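Local coordinates for protein 3',5'-nucleoside bisphosphate phosphatase (Chromobacterium violaceum, PDB 2YB1) that uses three manganese ions to hydrolyse nucleoside 3',5'-bisphosphates to nucleoside 5'-phosphates and orthophosphate, at residues 219-229 with 262-270. Numbering follows the deposited sequence.
Sequences VASGSHSLDDM and TEDLPPICR
M229, on the first turn of helix 226-239, lays its thioether end against the extended run E263-P266. The side chain is bent at chi3 (51°), which turns CE off the line of the chain, toward D264 and P266. There M229 CE lies 3.6 Å from D264 O. P266 CD is at 3.7 Å from the same M229 CE. The M229 and E263 side chains cross at about a right angle, and M229 SD meets E263 CB at 3.9 Å.

P266 is the matching bump. Its CD faces the groove between M229 CE and V219 CG1. V219 CG1, anti to the backbone N (chi1 172°), lies 3.9 Å from P266 CD. The same methyl also touches C269 SG, brought round by the type I turn P266-C269. L265 CD2 fits against V219 CB and A220 CB, and A220 CB presses on E263 O at 3.4 Å. No hydrogen bond joins the two segments; the contact is made by van der Waals packing. H224 ND1 donates to V219 O almost straight (173°), tying the loop back to the strand end, and S225 and D228 form a capping box that starts the helix.

S245 and A243 of strand 242-246 and A233 of helix 226-239 border the same patch. This is a strand-loop-helix unit of the PHP-family, TIM-barrel-like fold, its strand 216-221 and following helix overlaid by the segment after edge strand 242-246.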
loop_
_atom_site.group_PDB
_atom_site.type_symbol
_atom_site.label_atom_id
_atom_site.label_comp_id
_atom_site.label_asym_id
_atom_site.label_seq_id
_atom_site.Cartn_x
_atom_site.Cartn_y
_atom_site.Cartn_z
ATOM N N VAL A 219 3.459 -10.688 -6.164
ATOM C CA VAL A 219 3.630 -11.250 -7.493
ATOM C C VAL A 219 2.462 -10.798 -8.361
ATOM O O VAL A 219 2.659 -10.235 -9.436
ATOM C CB VAL A 219 3.769 -12.780 -7.445
ATOM C CG1 VAL A 219 3.752 -13.360 -8.858
ATOM C CG2 VAL A 219 5.064 -13.138 -6.731
ATOM N N ALA A 220 1.243 -11.103 -7.928
ATOM C CA ALA A 220 0.078 -10.571 -8.615
ATOM C C ALA A 220 -0.211 -9.189 -8.026
ATOM O O ALA A 220 -0.387 -9.042 -6.822
ATOM C CB ALA A 220 -1.108 -11.503 -8.466
ATOM N N SER A 221 -0.197 -8.167 -8.871
ATOM C CA SER A 221 -0.424 -6.803 -8.407
ATOM C C SER A 221 -1.080 -5.983 -9.512
ATOM O O SER A 221 -0.771 -6.153 -10.698
ATOM C CB SER A 221 0.902 -6.176 -7.954
ATOM O OG SER A 221 0.830 -4.767 -7.903
ATOM N N GLY A 222 -2.003 -5.107 -9.124
ATOM C CA GLY A 222 -2.665 -4.244 -10.078
ATOM C C GLY A 222 -1.653 -3.423 -10.842
ATOM O O GLY A 222 -1.934 -2.957 -11.947
ATOM N N SER A 223 -0.466 -3.271 -10.257
ATOM C CA SER A 223 0.633 -2.510 -10.857
ATOM C C SER A 223 1.573 -3.350 -11.736
ATOM O O SER A 223 2.576 -2.834 -12.228
ATOM C CB SER A 223 1.472 -1.818 -9.769
ATOM O OG SER A 223 0.690 -0.948 -8.960
ATOM N N HIS A 224 1.263 -4.632 -11.925
ATOM C CA HIS A 224 2.174 -5.535 -12.616
ATOM C C HIS A 224 1.654 -5.969 -13.972
ATOM O O HIS A 224 0.457 -6.195 -14.145
ATOM C CB HIS A 224 2.448 -6.784 -11.771
ATOM C CG HIS A 224 3.497 -6.586 -10.721
ATOM N ND1 HIS A 224 3.829 -7.567 -9.810
ATOM C CD2 HIS A 224 4.287 -5.522 -10.438
ATOM C CE1 HIS A 224 4.777 -7.112 -9.008
ATOM N NE2 HIS A 224 5.078 -5.877 -9.373
ATOM N N SER A 225 2.559 -6.096 -14.934
ATOM C CA SER A 225 2.208 -6.731 -16.183
ATOM C C SER A 225 2.378 -8.231 -15.998
ATOM O O SER A 225 2.923 -8.689 -14.979
ATOM C CB SER A 225 3.143 -6.259 -17.291
ATOM O OG SER A 225 4.469 -6.701 -17.028
ATOM N N LEU A 226 1.977 -9.000 -17.000
ATOM C CA LEU A 226 2.147 -10.442 -16.928
ATOM C C LEU A 226 3.626 -10.802 -16.886
ATOM O O LEU A 226 4.009 -11.760 -16.200
ATOM C CB LEU A 226 1.446 -11.148 -18.095
ATOM C CG LEU A 226 -0.087 -11.109 -18.035
ATOM C CD1 LEU A 226 -0.695 -11.829 -19.230
ATOM C CD2 LEU A 226 -0.610 -11.693 -16.714
ATOM N N ASP A 227 4.453 -10.047 -17.613
ATOM C CA ASP A 227 5.905 -10.247 -17.549
ATOM C C ASP A 227 6.430 -9.980 -16.144
ATOM O O ASP A 227 7.317 -10.692 -15.671
ATOM C CB ASP A 227 6.662 -9.372 -18.554
ATOM C CG ASP A 227 6.529 -9.872 -19.984
ATOM O OD1 ASP A 227 6.117 -11.038 -20.172
ATOM O OD2 ASP A 227 6.842 -9.099 -20.918
ATOM N N ASP A 228 5.893 -8.948 -15.491
ATOM C CA ASP A 228 6.265 -8.659 -14.101
ATOM C C ASP A 228 5.933 -9.849 -13.212
ATOM O O ASP A 228 6.742 -10.249 -12.380
ATOM C CB ASP A 228 5.545 -7.417 -13.553
ATOM C CG ASP A 228 6.061 -6.104 -14.148
ATOM O OD1 ASP A 228 7.256 -6.004 -14.491
ATOM O OD2 ASP A 228 5.255 -5.158 -14.268
ATOM N N MET A 229 4.729 -10.406 -13.369
ATOM C CA MET A 229 4.319 -11.535 -12.539
ATOM C C MET A 229 5.284 -12.687 -12.707
ATOM O O MET A 229 5.696 -13.307 -11.731
ATOM C CB MET A 229 2.919 -12.023 -12.904
ATOM C CG MET A 229 1.825 -10.986 -12.751
ATOM S SD MET A 229 0.215 -11.789 -12.890
ATOM C CE MET A 229 0.422 -13.105 -11.707
ATOM N N THR A 262 -7.857 -10.633 -8.080
ATOM C CA THR A 262 -6.491 -10.519 -8.575
ATOM C C THR A 262 -6.245 -11.625 -9.598
ATOM O O THR A 262 -7.007 -12.598 -9.676
ATOM C CB THR A 262 -5.452 -10.643 -7.444
ATOM O OG1 THR A 262 -5.707 -11.840 -6.708
ATOM C CG2 THR A 262 -5.509 -9.435 -6.509
ATOM N N GLU A 263 -5.195 -11.458 -10.393
ATOM C CA GLU A 263 -4.757 -12.485 -11.334
ATOM C C GLU A 263 -4.277 -13.718 -10.576
ATOM O O GLU A 263 -3.593 -13.593 -9.565
ATOM C CB GLU A 263 -3.589 -11.952 -12.172
ATOM C CG GLU A 263 -3.960 -10.812 -13.107
ATOM C CD GLU A 263 -5.049 -11.222 -14.082
ATOM O OE1 GLU A 263 -4.931 -12.320 -14.670
ATOM O OE2 GLU A 263 -6.029 -10.461 -14.242
ATOM N N ASP A 264 -4.624 -14.902 -11.081
ATOM C CA ASP A 264 -4.146 -16.162 -10.523
ATOM C C ASP A 264 -2.616 -16.168 -10.446
ATOM O O ASP A 264 -1.942 -15.853 -11.425
ATOM C CB ASP A 264 -4.580 -17.344 -11.401
ATOM C CG ASP A 264 -6.070 -17.604 -11.360
ATOM O OD1 ASP A 264 -6.765 -17.097 -10.451
ATOM O OD2 ASP A 264 -6.544 -18.345 -12.246
ATOM N N LEU A 265 -2.077 -16.546 -9.292
ATOM C CA LEU A 265 -0.631 -16.696 -9.135
ATOM C C LEU A 265 -0.085 -17.797 -10.048
ATOM O O LEU A 265 -0.737 -18.814 -10.256
ATOM C CB LEU A 265 -0.269 -17.029 -7.685
ATOM C CG LEU A 265 -0.425 -15.944 -6.621
ATOM C CD1 LEU A 265 -0.140 -16.546 -5.251
ATOM C CD2 LEU A 265 0.489 -14.754 -6.901
ATOM N N PRO A 266 1.115 -17.584 -10.605
ATOM C CA PRO A 266 1.795 -18.653 -11.347
ATOM C C PRO A 266 1.903 -19.906 -10.481
ATOM O O PRO A 266 2.003 -19.789 -9.259
ATOM C CB PRO A 266 3.190 -18.061 -11.602
ATOM C CG PRO A 266 2.974 -16.575 -11.601
ATOM C CD PRO A 266 1.902 -16.337 -10.570
ATOM N N PRO A 267 1.856 -21.099 -11.101
ATOM C CA PRO A 267 1.928 -22.340 -10.312
ATOM C C PRO A 267 3.139 -22.461 -9.374
ATOM O O PRO A 267 2.980 -23.082 -8.316
ATOM C CB PRO A 267 1.946 -23.435 -11.383
ATOM C CG PRO A 267 1.162 -22.844 -12.523
ATOM C CD PRO A 267 1.545 -21.363 -12.520
ATOM N N ILE A 268 4.292 -21.879 -9.724
ATOM C CA ILE A 268 5.506 -21.969 -8.889
ATOM C C ILE A 268 5.358 -21.319 -7.504
ATOM O O ILE A 268 6.038 -21.699 -6.549
ATOM C CB ILE A 268 6.738 -21.353 -9.607
ATOM C CG1 ILE A 268 8.059 -21.817 -8.972
ATOM C CG2 ILE A 268 6.644 -19.819 -9.625
ATOM C CD1 ILE A 268 8.302 -23.347 -9.000
ATOM N N CYS A 269 4.457 -20.346 -7.399
ATOM C CA CYS A 269 4.341 -19.549 -6.184
ATOM C C CYS A 269 3.786 -20.317 -4.999
ATOM O O CYS A 269 2.916 -21.173 -5.143
ATOM C CB CYS A 269 3.470 -18.311 -6.430
ATOM S SG CYS A 269 4.119 -17.182 -7.685
ATOM N N ARG A 270 4.299 -19.981 -3.820
ATOM C CA ARG A 270 3.732 -20.424 -2.560
ATOM C C ARG A 270 2.881 -19.290 -2.010
ATOM O O ARG A 270 3.411 -18.289 -1.539
ATOM C CB ARG A 270 4.851 -20.771 -1.582
ATOM C CG ARG A 270 5.755 -21.881 -2.097
ATOM C CD ARG A 270 6.598 -22.479 -0.988
ATOM N NE ARG A 270 7.614 -21.562 -0.485
ATOM C CZ ARG A 270 8.355 -21.801 0.595
ATOM N NH1 ARG A 270 8.169 -22.924 1.278
ATOM N NH2 ARG A 270 9.267 -20.920 1.003
#